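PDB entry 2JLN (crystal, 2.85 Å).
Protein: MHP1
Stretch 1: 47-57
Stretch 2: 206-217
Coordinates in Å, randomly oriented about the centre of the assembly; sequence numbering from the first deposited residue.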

# COMPACT_ATOMS: atom_id res chain seq x y z
N ILE A 47 5.39 -2.28 -16.16
CA ILE A 47 4.72 -3.44 -16.73
C ILE A 47 3.25 -3.16 -17.06
O ILE A 47 2.77 -3.42 -18.16
N ALA A 48 2.52 -2.62 -16.11
CA ALA A 48 1.11 -2.38 -16.32
C ALA A 48 0.85 -1.46 -17.50
O ALA A 48 0.06 -1.78 -18.36
N ALA A 49 1.50 -0.31 -17.53
CA ALA A 49 1.20 0.73 -18.51
C ALA A 49 1.74 0.33 -19.86
O ALA A 49 1.20 0.74 -20.88
N GLY A 50 2.80 -0.48 -19.87
CA GLY A 50 3.32 -1.08 -21.09
C GLY A 50 2.36 -2.02 -21.81
O GLY A 50 2.00 -1.80 -22.97
N GLN A 51 1.94 -3.08 -21.12
CA GLN A 51 0.91 -3.97 -21.65
C GLN A 51 -0.44 -3.34 -22.05
O GLN A 51 -1.14 -3.85 -22.91
N MET A 52 -0.83 -2.23 -21.43
CA MET A 52 -2.06 -1.55 -21.81
C MET A 52 -2.05 -0.96 -23.22
O MET A 52 -3.11 -0.77 -23.80
N THR A 53 -0.86 -0.63 -23.76
CA THR A 53 -0.76 -0.01 -25.09
C THR A 53 -1.27 -0.94 -26.16
O THR A 53 -1.66 -0.51 -27.24
N SER A 54 -1.25 -2.24 -25.87
CA SER A 54 -1.95 -3.22 -26.69
C SER A 54 -3.44 -2.93 -26.90
O SER A 54 -3.95 -3.21 -27.96
N SER A 55 -4.14 -2.39 -25.91
CA SER A 55 -5.59 -2.23 -26.01
C SER A 55 -6.05 -0.78 -26.24
O SER A 55 -7.15 -0.53 -26.74
N PHE A 56 -5.22 0.18 -25.86
CA PHE A 56 -5.56 1.59 -26.02
C PHE A 56 -4.30 2.31 -26.46
O PHE A 56 -3.20 1.74 -26.38
N GLN A 57 -4.42 3.54 -26.92
CA GLN A 57 -3.22 4.27 -27.26
C GLN A 57 -2.60 5.05 -26.06
O GLN A 57 -3.29 5.40 -25.11
N GLY A 206 -10.72 -4.18 -27.45
CA GLY A 206 -11.50 -5.28 -26.90
C GLY A 206 -11.78 -5.14 -25.40
O GLY A 206 -12.90 -5.38 -24.92
N MET A 207 -10.75 -4.73 -24.66
CA MET A 207 -10.83 -4.49 -23.23
C MET A 207 -11.63 -3.23 -22.96
O MET A 207 -11.32 -2.17 -23.52
N PRO A 208 -12.64 -3.31 -22.09
CA PRO A 208 -13.39 -2.11 -21.69
C PRO A 208 -12.48 -1.10 -20.97
O PRO A 208 -11.58 -1.51 -20.21
N PHE A 209 -12.71 0.19 -21.18
CA PHE A 209 -11.91 1.19 -20.48
C PHE A 209 -12.06 1.17 -18.96
O PHE A 209 -11.16 1.62 -18.24
N SER A 210 -13.19 0.67 -18.47
CA SER A 210 -13.45 0.55 -17.03
C SER A 210 -12.52 -0.50 -16.41
O SER A 210 -12.05 -0.36 -15.27
N THR A 211 -12.27 -1.57 -17.16
CA THR A 211 -11.48 -2.67 -16.66
C THR A 211 -10.03 -2.29 -16.72
O THR A 211 -9.19 -2.95 -16.11
N ALA A 212 -9.73 -1.24 -17.48
CA ALA A 212 -8.36 -0.73 -17.55
C ALA A 212 -8.04 0.02 -16.25
O ALA A 212 -7.03 -0.26 -15.60
N ILE A 213 -8.93 0.95 -15.90
CA ILE A 213 -8.81 1.73 -14.69
C ILE A 213 -8.66 0.79 -13.50
O ILE A 213 -7.81 1.00 -12.63
N MET A 214 -9.48 -0.25 -13.48
CA MET A 214 -9.42 -1.25 -12.42
C MET A 214 -8.10 -1.99 -12.36
O MET A 214 -7.81 -2.63 -11.37
N ILE A 215 -7.29 -1.94 -13.41
CA ILE A 215 -6.01 -2.63 -13.36
C ILE A 215 -4.98 -1.76 -12.66
O ILE A 215 -4.10 -2.28 -11.98
N PHE A 216 -5.09 -0.45 -12.79
CA PHE A 216 -4.19 0.44 -12.06
C PHE A 216 -4.54 0.60 -10.56
O PHE A 216 -3.64 0.69 -9.72
N VAL A 217 -5.83 0.66 -10.23
CA VAL A 217 -6.26 0.78 -8.85
C VAL A 217 -5.88 -0.49 -8.11
O VAL A 217 -5.49 -0.47 -6.94

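This is an apolar contact between two nearly antiparallel segments of one chain, built from methionine, phenylalanine and alanine side chains, with no hydrogen bond across it. The N-to-C directions of the two helices differ by 163°, and their axes come no closer than 10.7 Å. That spacing leaves room for large side chains between the backbones. Together the two stretches bury 439 Å². The register runs in opposite directions: Ala 48 lies across from Phe 216, Met 52 from Ala 212, and Ser 55 from Met 207.

Met 52 sits in the middle. Its CA-to-CB bond points toward the second stretch, and its three chi angles are all m. This coiled shape brings its end against Ala 212, where Met 52 CE lies 3.1 Å from Ala 212 CB. That is very tight for two methyl carbons, and at 2.85 Å resolution the exact value deserves caution. Ala 212 also points toward the first stretch, so its methyl faces the methionine end. The sulfur of Met 52 has other neighbours. Met 52 SD is 3.2 Å from Met 207 CE, again a close approach, and 4.5 Å from Ile 215 CD1. Ile 215 points toward the first stretch with chi1 at -78° (m). Met 52 SD is also 5.4 Å from the centroid of the Phe 216 ring, in an oblique sulfur-aromatic approach.

Phe 216 fills the space beside Ala 48, Ala 49 and Met 52. Its CA-to-CB bond runs sideways, but the m rotamer (chi1 -64°) carries the ring nearer to the first helix. Phe 216 CE2 is 3.8 Å from Ala 48 CB and 4.3 Å from Ala 49 CB. Phe 216 CZ lies 3.8 Å from Met 52 CG. Phe 216 CE2 is also 4.0 Å from the backbone Ala 49 N, which lies at the ring edge, near its plane.

Phe 56 is the main side chain at the other end of the contact. It points toward the second stretch with chi1 at -45° (m), and it has the largest covered area of any residue here, 80 Å². Its ring reaches the stretch from Met 207 to Ala 212. Phe 56 CE2 touches Met 207 CE at 3.4 Å and Ala 212 CB at 3.9 Å. Phe 56 CZ is 3.2 Å from the backbone Met 207 O, and Pro 208 O lies at the ring edge. Phe 209, with chi1 t, turns its edge toward the face of Phe 56. The centroids of the Phe 56 and Phe 209 rings are 5.8 Å apart and the planes stand at 80°, an offset edge-to-face pair.

Met 207 points toward the first stretch with chi1 and chi2 both t. Its chi3 of 102° is between wells, and its CE is the atom nearest to both Met 52 and the Phe 56 side chain. Met 207 CB also lies 4.1 Å from Ser 55 CB. Ser 55 points toward the second stretch with chi1 at -46° (m).

Polar groups play little part across the contact. Thr 53 OG1 donates to Gly 50 O at 2.7 Å within its own stretch. Thr 211 OG1 is hydrogen-bonded elsewhere in the structure.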

# COMPACT_ATOMS: atom_id res chain seq x y z
CB ILE A 47 4.85 -4.64 -15.79
CG1 ILE A 47 6.30 -5.07 -15.70
CG2 ILE A 47 4.02 -5.79 -16.30
CD1 ILE A 47 6.54 -6.04 -14.60
CB ALA A 48 0.50 -1.81 -15.06
CB ALA A 49 1.80 2.05 -18.09
CB GLN A 51 0.73 -5.12 -20.69
CG GLN A 51 2.01 -5.90 -20.57
CD GLN A 51 1.88 -7.10 -19.65
OE1 GLN A 51 2.73 -8.00 -19.67
NE2 GLN A 51 0.81 -7.12 -18.84
CB MET A 52 -2.39 -0.45 -20.81
CG MET A 52 -2.73 -0.97 -19.44
SD MET A 52 -4.41 -1.61 -19.40
CE MET A 52 -5.26 -0.05 -19.61
CB THR A 53 0.67 0.33 -25.48
OG1 THR A 53 1.46 -0.85 -25.39
CG2 THR A 53 1.25 1.43 -24.60
CB SER A 54 -1.80 -4.62 -26.07
OG SER A 54 -2.80 -5.49 -26.56
CB SER A 55 -6.28 -2.81 -24.77
OG SER A 55 -5.77 -4.10 -24.43
CB PHE A 56 -6.07 2.20 -24.70
CG PHE A 56 -7.07 1.35 -23.96
CD1 PHE A 56 -8.42 1.62 -24.02
CD2 PHE A 56 -6.65 0.28 -23.18
CE1 PHE A 56 -9.33 0.84 -23.33
CE2 PHE A 56 -7.56 -0.51 -22.49
CZ PHE A 56 -8.91 -0.22 -22.56
CB GLN A 57 -3.45 5.15 -28.49
CG GLN A 57 -4.87 5.59 -28.66
CD GLN A 57 -5.09 6.38 -29.94
OE1 GLN A 57 -4.34 7.31 -30.27
NE2 GLN A 57 -6.15 6.02 -30.67
CB MET A 207 -9.42 -4.30 -22.69
CG MET A 207 -9.30 -4.45 -21.20
SD MET A 207 -7.58 -4.52 -20.69
CE MET A 207 -7.34 -2.85 -20.06
CB PRO A 208 -14.46 -2.63 -20.72
CG PRO A 208 -14.32 -4.13 -20.71
CD PRO A 208 -12.97 -4.48 -21.25
CB PHE A 209 -12.24 2.58 -21.00
CG PHE A 209 -11.36 3.64 -20.46
CD1 PHE A 209 -10.09 3.83 -20.98
CD2 PHE A 209 -11.79 4.46 -19.43
CE1 PHE A 209 -9.26 4.82 -20.50
CE2 PHE A 209 -10.99 5.45 -18.94
CZ PHE A 209 -9.72 5.64 -19.47
CB SER A 210 -14.90 0.13 -16.79
OG SER A 210 -15.06 -1.29 -16.91
CB THR A 211 -11.68 -3.92 -17.52
OG1 THR A 211 -12.97 -4.48 -17.23
CG2 THR A 211 -10.56 -4.95 -17.27
CB ALA A 212 -8.21 0.19 -18.74
CB ILE A 213 -10.02 2.63 -14.45
CG1 ILE A 213 -10.27 3.53 -15.65
CG2 ILE A 213 -9.82 3.48 -13.21
CD1 ILE A 213 -11.23 4.70 -15.37
CB MET A 214 -10.55 -2.26 -12.60
CG MET A 214 -10.74 -3.23 -11.44
SD MET A 214 -11.11 -2.33 -9.92
CE MET A 214 -12.07 -0.94 -10.55
CB ILE A 215 -5.52 -3.08 -14.75
CG1 ILE A 215 -6.28 -4.34 -15.16
CG2 ILE A 215 -4.00 -3.34 -14.77
CD1 ILE A 215 -6.54 -4.43 -16.64
CB PHE A 216 -4.09 1.79 -12.75
CG PHE A 216 -3.47 1.72 -14.12
CD1 PHE A 216 -4.24 1.91 -15.26
CD2 PHE A 216 -2.12 1.45 -14.27
CE1 PHE A 216 -3.67 1.83 -16.51
CE2 PHE A 216 -1.54 1.37 -15.52
CZ PHE A 216 -2.31 1.55 -16.64
CB VAL A 217 -7.79 1.01 -8.73
CG1 VAL A 217 -8.22 0.98 -7.30
CG2 VAL A 217 -8.15 2.34 -9.30